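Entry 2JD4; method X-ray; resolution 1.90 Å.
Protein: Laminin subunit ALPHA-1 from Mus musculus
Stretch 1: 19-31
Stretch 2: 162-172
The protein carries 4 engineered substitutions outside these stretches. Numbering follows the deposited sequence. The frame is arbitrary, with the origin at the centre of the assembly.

Stretch 1, residues 19-31: AGAHQFGLSQNSH
Stretch 2, residues 162-172: THSIPACIGEI

The two stretches run antiparallel, with Ala21 opposite Gly170, Gln23 opposite Cys168 and Gly25 opposite Pro166; together they bury 680 Å². His22 and Ile169, both extended (phi/psi -129/141° and -124/131°), form the hydrogen-bonded pair: His22 N donates to Ile169 O (3.0 Å) and Ile169 N to His22 O (2.8 Å). Phe24 N continues the ladder to Ala167 O (2.8 Å). In the intervening non-hydrogen-bonded pair, Gln23 (t, chi2 79°) and Cys168 (t) share a face, with Gln23 NE2 3.3 Å from Cys168 CB. Phe24 (m, chi2 88°) brings CE1 to 3.8 Å from Ile169 CD1 (m, t), an apolar contact.

Beyond the strands, Gly25 turns to phi/psi 79/4° and its CA lies 3.7 Å from Pro166 CA. A CB here would clash with Pro166 CA and Ile165 O, so glycine suits the site. Buried Ser164 (-68/135°) anchors this end: its t rotamer places OG to accept from Gly25 N (2.8 Å), with Ser30 O 3.1 Å from the same OG, while Ser164 N donates to Gln28 O (3.0 Å). The O of a water lies 2.8 Å from Gln28 O and 2.8 Å from Thr162 O, linking the two carbonyls. The type I turn Ser27–Ser30 presents Gln28 O and Ser30 O, braced by Ser27 N to Ser30 OG (2.9 Å) and Asn29 N to Ser27 OG (3.0 Å).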

# COMPACT_ATOMS: atom_id res chain seq x y z
N ALA A 19 4.23 -0.72 20.77
CA ALA A 19 5.60 -0.44 21.16
C ALA A 19 6.56 -1.48 20.57
O ALA A 19 6.25 -2.66 20.51
CB ALA A 19 5.72 -0.44 22.69
N GLY A 20 7.73 -1.02 20.13
CA GLY A 20 8.72 -1.93 19.58
C GLY A 20 8.30 -2.67 18.32
O GLY A 20 8.60 -3.85 18.15
N ALA A 21 7.57 -1.97 17.45
CA ALA A 21 7.14 -2.58 16.20
C ALA A 21 7.29 -1.52 15.12
O ALA A 21 7.23 -0.32 15.41
CB ALA A 21 5.69 -3.03 16.30
N HIS A 22 7.48 -1.96 13.88
CA HIS A 22 7.63 -1.01 12.78
C HIS A 22 6.70 -1.33 11.60
O HIS A 22 6.49 -2.49 11.26
CB HIS A 22 9.09 -1.02 12.30
CG HIS A 22 10.07 -0.63 13.36
ND1 HIS A 22 10.44 0.68 13.59
CD2 HIS A 22 10.75 -1.37 14.27
CE1 HIS A 22 11.31 0.73 14.59
NE2 HIS A 22 11.51 -0.50 15.02
N GLN A 23 6.15 -0.28 10.99
CA GLN A 23 5.27 -0.44 9.84
C GLN A 23 6.08 -0.14 8.59
O GLN A 23 6.71 0.91 8.50
CB GLN A 23 4.09 0.53 9.91
CG GLN A 23 3.13 0.43 8.72
CD GLN A 23 2.18 -0.76 8.82
OE1 GLN A 23 1.50 -1.10 7.85
NE2 GLN A 23 2.12 -1.37 10.00
N PHE A 24 6.06 -1.05 7.63
CA PHE A 24 6.78 -0.86 6.37
C PHE A 24 5.78 -0.71 5.23
O PHE A 24 4.56 -0.71 5.45
CB PHE A 24 7.72 -2.04 6.11
CG PHE A 24 8.77 -2.22 7.17
CD1 PHE A 24 8.51 -3.00 8.30
CD2 PHE A 24 10.01 -1.60 7.06
CE1 PHE A 24 9.47 -3.15 9.31
CE2 PHE A 24 10.98 -1.74 8.06
CZ PHE A 24 10.70 -2.52 9.19
N GLY A 25 6.28 -0.57 4.01
CA GLY A 25 5.39 -0.42 2.87
C GLY A 25 4.79 0.97 2.66
O GLY A 25 3.97 1.14 1.76
N LEU A 26 5.18 1.95 3.46
CA LEU A 26 4.65 3.31 3.29
C LEU A 26 5.14 3.86 1.95
O LEU A 26 4.45 4.63 1.28
CB LEU A 26 5.08 4.21 4.45
CG LEU A 26 4.45 3.82 5.79
CD1 LEU A 26 5.16 4.58 6.90
CD2 LEU A 26 2.95 4.13 5.80
N SER A 27 6.36 3.48 1.57
CA SER A 27 6.93 3.86 0.28
C SER A 27 7.46 2.54 -0.27
O SER A 27 7.54 1.56 0.47
CB SER A 27 8.07 4.87 0.44
OG SER A 27 9.29 4.21 0.73
N GLN A 28 7.80 2.50 -1.55
CA GLN A 28 8.32 1.27 -2.13
C GLN A 28 9.69 0.92 -1.55
O GLN A 28 10.18 -0.20 -1.71
CB GLN A 28 8.42 1.39 -3.66
CG GLN A 28 7.07 1.52 -4.36
CD GLN A 28 6.75 0.34 -5.28
OE1 GLN A 28 7.41 0.13 -6.30
NE2 GLN A 28 5.74 -0.44 -4.91
N ASN A 29 10.31 1.88 -0.86
CA ASN A 29 11.63 1.63 -0.27
C ASN A 29 11.74 1.80 1.25
O ASN A 29 12.81 2.12 1.77
CB ASN A 29 12.69 2.49 -0.96
CG ASN A 29 12.88 2.10 -2.42
OD1 ASN A 29 13.45 1.05 -2.74
ND2 ASN A 29 12.37 2.94 -3.31
N SER A 30 10.64 1.60 1.96
CA SER A 30 10.67 1.69 3.41
C SER A 30 11.51 0.50 3.89
O SER A 30 11.28 -0.63 3.44
CB SER A 30 9.26 1.57 4.00
OG SER A 30 8.40 2.56 3.47
N HIS A 31 12.45 0.73 4.79
CA HIS A 31 13.28 -0.37 5.28
C HIS A 31 14.15 0.03 6.46
O HIS A 31 14.27 1.21 6.80
CB HIS A 31 14.21 -0.87 4.17
CG HIS A 31 15.32 0.09 3.86
ND1 HIS A 31 15.12 1.27 3.19
CD2 HIS A 31 16.62 0.09 4.24
CE1 HIS A 31 16.25 1.97 3.17
NE2 HIS A 31 17.17 1.27 3.81
N THR A 162 10.69 -6.91 -5.12
CA THR A 162 11.74 -6.23 -4.39
C THR A 162 11.25 -4.95 -3.71
O THR A 162 12.06 -4.22 -3.13
CB THR A 162 12.93 -5.89 -5.32
OG1 THR A 162 12.45 -5.15 -6.45
CG2 THR A 162 13.61 -7.18 -5.81
N HIS A 163 9.95 -4.68 -3.80
CA HIS A 163 9.38 -3.49 -3.15
C HIS A 163 9.12 -3.80 -1.67
O HIS A 163 9.07 -4.96 -1.28
CB HIS A 163 8.07 -3.04 -3.82
CG HIS A 163 7.05 -4.13 -3.96
ND1 HIS A 163 7.12 -5.09 -4.96
CD2 HIS A 163 5.95 -4.42 -3.23
CE1 HIS A 163 6.10 -5.92 -4.83
NE2 HIS A 163 5.38 -5.54 -3.79
N SER A 164 8.95 -2.76 -0.87
CA SER A 164 8.71 -2.90 0.56
C SER A 164 7.35 -3.53 0.91
O SER A 164 6.32 -3.17 0.33
CB SER A 164 8.81 -1.53 1.23
OG SER A 164 8.51 -1.62 2.61
N ILE A 165 7.36 -4.47 1.85
CA ILE A 165 6.14 -5.15 2.28
C ILE A 165 5.26 -4.23 3.13
O ILE A 165 5.74 -3.62 4.09
CB ILE A 165 6.48 -6.43 3.12
CG1 ILE A 165 5.21 -7.15 3.57
CG2 ILE A 165 7.30 -6.05 4.34
CD1 ILE A 165 4.56 -7.99 2.50
N PRO A 166 3.96 -4.09 2.79
CA PRO A 166 3.07 -3.23 3.57
C PRO A 166 2.63 -4.03 4.78
O PRO A 166 1.59 -4.70 4.75
CB PRO A 166 1.89 -2.97 2.61
CG PRO A 166 2.46 -3.26 1.25
CD PRO A 166 3.33 -4.46 1.51
N ALA A 167 3.42 -3.99 5.85
CA ALA A 167 3.09 -4.75 7.05
C ALA A 167 3.82 -4.23 8.27
O ALA A 167 4.79 -3.48 8.16
CB ALA A 167 3.45 -6.23 6.84
N CYS A 168 3.35 -4.66 9.44
CA CYS A 168 3.95 -4.30 10.71
C CYS A 168 4.81 -5.49 11.12
O CYS A 168 4.37 -6.64 11.04
CB CYS A 168 2.88 -4.07 11.77
SG CYS A 168 3.58 -3.59 13.39
N ILE A 169 6.04 -5.22 11.55
CA ILE A 169 6.93 -6.30 11.96
C ILE A 169 7.40 -6.04 13.39
O ILE A 169 7.83 -4.94 13.72
CB ILE A 169 8.15 -6.41 11.03
CG1 ILE A 169 7.69 -6.70 9.60
CG2 ILE A 169 9.05 -7.54 11.50
CD1 ILE A 169 8.83 -6.80 8.59
N GLY A 170 7.31 -7.06 14.23
CA GLY A 170 7.74 -6.92 15.60
C GLY A 170 9.21 -7.25 15.73
O GLY A 170 10.03 -6.86 14.89
N GLU A 171 9.55 -7.99 16.78
CA GLU A 171 10.93 -8.36 17.03
C GLU A 171 11.40 -9.44 16.05
O GLU A 171 10.59 -10.21 15.53
CB GLU A 171 11.09 -8.86 18.47
CG GLU A 171 10.67 -7.87 19.56
CD GLU A 171 11.37 -6.53 19.46
OE1 GLU A 171 12.55 -6.50 19.03
OE2 GLU A 171 10.76 -5.50 19.81
N ILE A 172 12.70 -9.50 15.81
CA ILE A 172 13.27 -10.49 14.91
C ILE A 172 14.55 -11.08 15.50
O ILE A 172 15.37 -10.36 16.09
CB ILE A 172 13.56 -9.88 13.51
CG1 ILE A 172 14.28 -10.91 12.62
CG2 ILE A 172 14.36 -8.60 13.65
CD1 ILE A 172 14.56 -10.42 11.20
O HOH W 1 12.24 -2.13 -1.32